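Local coordinates for adhesion G-protein coupled receptor G6 (Danio rerio, PDB 6V55) that probably acts in cell adhesion and in signalling that controls myelination, as a calcium-binding adhesion G-protein coupled receptor, at residues W33-F47 with A79-V93. Residues are numbered along the deposited sequence; the frame is centred on the assembly and turned at random.
Sequences WTIQAPAGFIVQITF and ANGLTLNSTGNVMEV. With NAG (2-acetamido-2-deoxy-beta-D-glucopyranose), chain H; NAG (2-acetamido-2-deoxy-beta-D-glucopyranose), chain E.
Trp33 to Gln36 pair with Val90 to Val93, and Gln44 to Thr46 with Thr83 to Asn85, as two antiparallel ladders in the two facing sheets of a CUB-domain beta sandwich. Both segments turn from one sheet into the other, so the contact joins the layers at their ends. The first ladder has hydrogen-bonded pairs Trp33-Val93 and Ile35-Met91; in the second, Ile45 pairs with Leu84. Between the ladders, where the chains cross from one sheet to the other, Asn89 and Ser86 bind the backbone of 33-47. The Asn89 carbonyl O accepts Ala37 N at 3.0 Å, while Asn89 ND2 returns a bent bond of 2.9 Å to Ala37 O, which lies 34° out of the Asn89 amide plane. Ser86 OG, placed between the backbone N and the carbonyl carbon (chi1 66°), accepts Val43 N at 2.6 Å, where a strand would offer a carbonyl; its small side chain suits this mimicry. Apolar side chains face inward between the sheets. Met91 has CG anti to its backbone N but bends at the next two torsions, resting CB on Val43 and swinging CE to 3.9 Å from Ile45 CG2; its flexible, unbranched thioether chain can follow the stiff beta-branched pair. Val65 of strand 62-66 touches both Met91 and Ile45. On the outer face, Thr46 OG1 and Thr83 OG1 share a hydrogen bond of 3.2 Å, and Asn85 carries an N-linked sugar whose C2 lies 3.9 Å from Gln44 NE2. Beyond the second ladder, Phe47 offers a flat, buried ring to the turn at Ala79 to Leu82: the small Ala79 methyl sits squarely over its face in a CH-pi contact, CB 4.0 Å from the ring centroid.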
# COMPACT_ATOMS: atom_id res chain seq x y z
N TRP A 33 -3.92 3.35 4.14
CA TRP A 33 -5.29 3.70 3.82
C TRP A 33 -6.20 2.59 4.31
O TRP A 33 -6.23 1.50 3.73
CB TRP A 33 -5.43 3.87 2.32
CG TRP A 33 -4.56 4.90 1.71
CD1 TRP A 33 -4.79 6.25 1.67
CD2 TRP A 33 -3.34 4.69 1.00
NE1 TRP A 33 -3.78 6.88 1.00
CE2 TRP A 33 -2.88 5.94 0.57
CE3 TRP A 33 -2.59 3.55 0.68
CZ2 TRP A 33 -1.71 6.09 -0.14
CZ3 TRP A 33 -1.42 3.71 -0.03
CH2 TRP A 33 -1.01 4.96 -0.44
N THR A 34 -6.97 2.85 5.37
CA THR A 34 -7.98 1.91 5.84
C THR A 34 -9.34 2.38 5.33
O THR A 34 -9.75 3.52 5.55
CB THR A 34 -7.95 1.79 7.36
OG1 THR A 34 -6.88 0.91 7.73
CG2 THR A 34 -9.24 1.23 7.92
N ILE A 35 -10.04 1.52 4.61
CA ILE A 35 -11.34 1.85 4.05
C ILE A 35 -12.40 1.13 4.86
O ILE A 35 -12.41 -0.11 4.91
CB ILE A 35 -11.44 1.44 2.57
CG1 ILE A 35 -10.17 1.85 1.83
CG2 ILE A 35 -12.67 2.07 1.99
CD1 ILE A 35 -10.03 1.23 0.44
N GLN A 36 -13.30 1.89 5.50
CA GLN A 36 -14.30 1.30 6.37
C GLN A 36 -15.71 1.64 5.89
O GLN A 36 -16.03 2.81 5.64
CB GLN A 36 -14.13 1.75 7.81
CG GLN A 36 -14.92 0.88 8.75
CD GLN A 36 -14.38 0.93 10.16
OE1 GLN A 36 -14.51 -0.03 10.92
NE2 GLN A 36 -13.76 2.06 10.51
N ALA A 37 -16.53 0.61 5.77
CA ALA A 37 -17.93 0.65 5.41
C ALA A 37 -18.78 0.26 6.62
O ALA A 37 -18.27 -0.39 7.56
CB ALA A 37 -18.18 -0.30 4.23
N PRO A 38 -20.10 0.63 6.66
CA PRO A 38 -20.97 0.12 7.73
C PRO A 38 -21.27 -1.38 7.61
O PRO A 38 -20.87 -2.01 6.62
CB PRO A 38 -22.25 0.95 7.58
CG PRO A 38 -22.21 1.46 6.16
CD PRO A 38 -20.77 1.69 5.88
N ALA A 39 -22.03 -1.92 8.57
CA ALA A 39 -22.04 -3.36 8.86
C ALA A 39 -22.64 -4.23 7.76
O ALA A 39 -22.36 -5.43 7.73
CB ALA A 39 -22.79 -3.61 10.17
N GLY A 40 -23.43 -3.66 6.84
CA GLY A 40 -24.03 -4.49 5.81
C GLY A 40 -23.38 -4.37 4.44
O GLY A 40 -23.98 -4.75 3.43
N PHE A 41 -22.16 -3.84 4.41
CA PHE A 41 -21.49 -3.52 3.16
C PHE A 41 -20.10 -4.16 3.15
O PHE A 41 -19.55 -4.48 4.20
CB PHE A 41 -21.40 -2.00 2.96
CG PHE A 41 -22.74 -1.35 2.72
CD1 PHE A 41 -23.55 -0.93 3.78
CD2 PHE A 41 -23.20 -1.16 1.42
CE1 PHE A 41 -24.79 -0.34 3.54
CE2 PHE A 41 -24.44 -0.59 1.16
CZ PHE A 41 -25.23 -0.17 2.22
N ILE A 42 -19.57 -4.39 1.95
CA ILE A 42 -18.18 -4.78 1.79
C ILE A 42 -17.48 -3.72 0.93
O ILE A 42 -18.12 -2.86 0.34
CB ILE A 42 -18.02 -6.19 1.16
CG1 ILE A 42 -18.58 -6.24 -0.26
CG2 ILE A 42 -18.68 -7.24 2.02
CD1 ILE A 42 -18.09 -7.44 -1.05
N VAL A 43 -16.15 -3.78 0.89
CA VAL A 43 -15.36 -2.80 0.15
C VAL A 43 -14.75 -3.47 -1.07
O VAL A 43 -14.12 -4.53 -0.96
CB VAL A 43 -14.27 -2.17 1.04
CG1 VAL A 43 -13.48 -1.15 0.26
CG2 VAL A 43 -14.88 -1.55 2.30
N GLN A 44 -14.94 -2.85 -2.23
CA GLN A 44 -14.31 -3.28 -3.47
C GLN A 44 -13.32 -2.22 -3.93
O GLN A 44 -13.70 -1.06 -4.13
CB GLN A 44 -15.36 -3.50 -4.55
CG GLN A 44 -14.81 -4.16 -5.75
CD GLN A 44 -15.77 -4.14 -6.90
OE1 GLN A 44 -16.38 -3.11 -7.22
NE2 GLN A 44 -15.97 -5.31 -7.51
N ILE A 45 -12.05 -2.60 -4.10
CA ILE A 45 -11.08 -1.68 -4.66
C ILE A 45 -10.81 -2.08 -6.10
O ILE A 45 -11.05 -3.20 -6.53
CB ILE A 45 -9.75 -1.60 -3.87
CG1 ILE A 45 -8.95 -2.90 -4.01
CG2 ILE A 45 -10.00 -1.25 -2.41
CD1 ILE A 45 -7.55 -2.81 -3.42
N THR A 46 -10.30 -1.12 -6.86
CA THR A 46 -9.89 -1.34 -8.24
C THR A 46 -8.65 -0.49 -8.46
O THR A 46 -8.65 0.71 -8.16
CB THR A 46 -11.01 -0.96 -9.23
OG1 THR A 46 -12.03 -1.98 -9.23
CG2 THR A 46 -10.48 -0.77 -10.66
N PHE A 47 -7.58 -1.12 -8.91
CA PHE A 47 -6.38 -0.38 -9.30
C PHE A 47 -6.62 0.21 -10.68
O PHE A 47 -6.76 -0.52 -11.65
CB PHE A 47 -5.17 -1.31 -9.32
CG PHE A 47 -4.74 -1.81 -7.96
CD1 PHE A 47 -3.69 -1.20 -7.29
CD2 PHE A 47 -5.37 -2.90 -7.36
CE1 PHE A 47 -3.28 -1.64 -6.06
CE2 PHE A 47 -4.98 -3.35 -6.12
CZ PHE A 47 -3.93 -2.72 -5.47
N ALA A 79 -0.45 -5.77 -10.13
CA ALA A 79 -1.74 -5.43 -9.56
C ALA A 79 -2.56 -4.51 -10.45
O ALA A 79 -3.59 -4.03 -9.98
CB ALA A 79 -1.57 -4.77 -8.19
N ASN A 80 -2.14 -4.30 -11.71
CA ASN A 80 -2.60 -3.15 -12.49
C ASN A 80 -4.07 -3.26 -12.91
O ASN A 80 -4.85 -2.34 -12.67
CB ASN A 80 -1.72 -2.95 -13.71
CG ASN A 80 -2.26 -1.88 -14.63
OD1 ASN A 80 -2.16 -0.68 -14.36
ND2 ASN A 80 -2.86 -2.32 -15.73
N GLY A 81 -4.47 -4.35 -13.53
CA GLY A 81 -5.87 -4.42 -13.91
C GLY A 81 -6.81 -5.05 -12.88
O GLY A 81 -7.88 -5.53 -13.24
N LEU A 82 -6.45 -5.01 -11.60
CA LEU A 82 -7.03 -5.90 -10.60
C LEU A 82 -8.18 -5.26 -9.82
O LEU A 82 -8.22 -4.05 -9.61
CB LEU A 82 -5.95 -6.36 -9.63
CG LEU A 82 -5.34 -7.72 -9.94
CD1 LEU A 82 -4.66 -7.76 -11.33
CD2 LEU A 82 -4.37 -8.10 -8.83
N THR A 83 -9.11 -6.12 -9.38
CA THR A 83 -10.29 -5.71 -8.61
C THR A 83 -10.48 -6.68 -7.46
O THR A 83 -10.79 -7.86 -7.68
CB THR A 83 -11.55 -5.70 -9.48
OG1 THR A 83 -11.40 -4.78 -10.57
CG2 THR A 83 -12.75 -5.30 -8.64
N LEU A 84 -10.32 -6.21 -6.23
CA LEU A 84 -10.32 -7.08 -5.06
C LEU A 84 -11.46 -6.69 -4.12
O LEU A 84 -11.92 -5.55 -4.10
CB LEU A 84 -9.00 -7.03 -4.30
CG LEU A 84 -7.74 -7.21 -5.16
CD1 LEU A 84 -6.51 -7.21 -4.27
CD2 LEU A 84 -7.77 -8.48 -6.01
N ASN A 85 -11.89 -7.67 -3.33
CA ASN A 85 -13.15 -7.59 -2.63
C ASN A 85 -12.94 -8.01 -1.18
O ASN A 85 -12.43 -9.11 -0.92
CB ASN A 85 -14.20 -8.48 -3.33
CG ASN A 85 -15.34 -7.67 -3.89
OD1 ASN A 85 -15.66 -6.63 -3.31
ND2 ASN A 85 -15.97 -8.10 -5.01
N SER A 86 -13.30 -7.13 -0.25
CA SER A 86 -13.18 -7.43 1.17
C SER A 86 -14.24 -8.42 1.64
O SER A 86 -15.38 -8.40 1.18
CB SER A 86 -13.29 -6.15 2.00
OG SER A 86 -14.59 -5.60 1.89
N THR A 87 -13.84 -9.29 2.57
CA THR A 87 -14.77 -10.28 3.09
C THR A 87 -15.67 -9.71 4.18
O THR A 87 -16.84 -10.09 4.30
CB THR A 87 -13.99 -11.50 3.58
OG1 THR A 87 -13.05 -11.10 4.57
CG2 THR A 87 -13.22 -12.10 2.42
N GLY A 88 -15.15 -8.79 4.98
CA GLY A 88 -15.95 -7.98 5.88
C GLY A 88 -16.12 -6.57 5.36
O GLY A 88 -16.07 -6.31 4.15
N ASN A 89 -16.30 -5.63 6.28
CA ASN A 89 -16.56 -4.26 5.87
C ASN A 89 -15.33 -3.37 5.90
O ASN A 89 -15.44 -2.18 5.59
CB ASN A 89 -17.66 -3.65 6.74
CG ASN A 89 -17.34 -3.75 8.20
OD1 ASN A 89 -16.54 -4.59 8.62
ND2 ASN A 89 -17.99 -2.91 9.00
N VAL A 90 -14.16 -3.90 6.26
CA VAL A 90 -12.93 -3.10 6.27
C VAL A 90 -11.93 -3.67 5.26
O VAL A 90 -11.64 -4.87 5.27
CB VAL A 90 -12.29 -3.01 7.66
CG1 VAL A 90 -11.41 -1.81 7.71
CG2 VAL A 90 -13.34 -2.89 8.75
N MET A 91 -11.41 -2.80 4.40
CA MET A 91 -10.30 -3.12 3.51
C MET A 91 -9.15 -2.15 3.78
O MET A 91 -9.35 -0.93 3.77
CB MET A 91 -10.72 -3.02 2.04
CG MET A 91 -9.57 -3.26 1.08
SD MET A 91 -9.57 -4.95 0.48
CE MET A 91 -10.75 -4.76 -0.83
N GLU A 92 -7.94 -2.69 4.00
CA GLU A 92 -6.76 -1.89 4.30
C GLU A 92 -5.73 -2.07 3.18
O GLU A 92 -5.44 -3.20 2.78
CB GLU A 92 -6.16 -2.31 5.65
CG GLU A 92 -7.19 -2.31 6.77
CD GLU A 92 -6.60 -2.46 8.16
OE1 GLU A 92 -5.48 -3.00 8.31
OE2 GLU A 92 -7.26 -2.03 9.12
N VAL A 93 -5.20 -0.95 2.67
CA VAL A 93 -4.20 -0.92 1.61
C VAL A 93 -2.93 -0.27 2.16
O VAL A 93 -2.95 0.91 2.52
CB VAL A 93 -4.68 -0.15 0.38
CG1 VAL A 93 -3.57 -0.04 -0.66
CG2 VAL A 93 -5.88 -0.82 -0.23
C1 NAG H . -15.85 -9.25 -5.91
C2 NAG H . -16.93 -9.10 -7.02
C3 NAG H . -16.80 -10.24 -8.04
C4 NAG H . -15.39 -10.28 -8.62
C5 NAG H . -14.38 -10.48 -7.49
C6 NAG H . -12.95 -10.43 -7.99
C7 NAG H . -19.29 -8.36 -6.96
C8 NAG H . -20.59 -8.45 -6.21
N2 NAG H . -18.27 -9.06 -6.45
O3 NAG H . -17.75 -10.10 -9.09
O4 NAG H . -15.27 -11.34 -9.57
O5 NAG H . -14.51 -9.42 -6.52
O6 NAG H . -12.07 -11.15 -7.14
O7 NAG H . -19.18 -7.70 -8.00
C1 NAG E . -4.02 1.02 9.94
C2 NAG E . -3.49 0.28 11.19
C3 NAG E . -4.65 -0.27 12.02
C4 NAG E . -5.63 0.84 12.41
C5 NAG E . -6.14 1.54 11.14
C6 NAG E . -6.98 2.74 11.46
C7 NAG E . -1.26 -0.58 10.62
C8 NAG E . -0.44 -1.82 10.38
N2 NAG E . -2.56 -0.78 10.86
O3 NAG E . -4.16 -0.91 13.20
O4 NAG E . -6.71 0.29 13.15
O5 NAG E . -5.04 2.02 10.34
O6 NAG E . -6.17 3.90 11.62
O7 NAG E . -0.76 0.54 10.60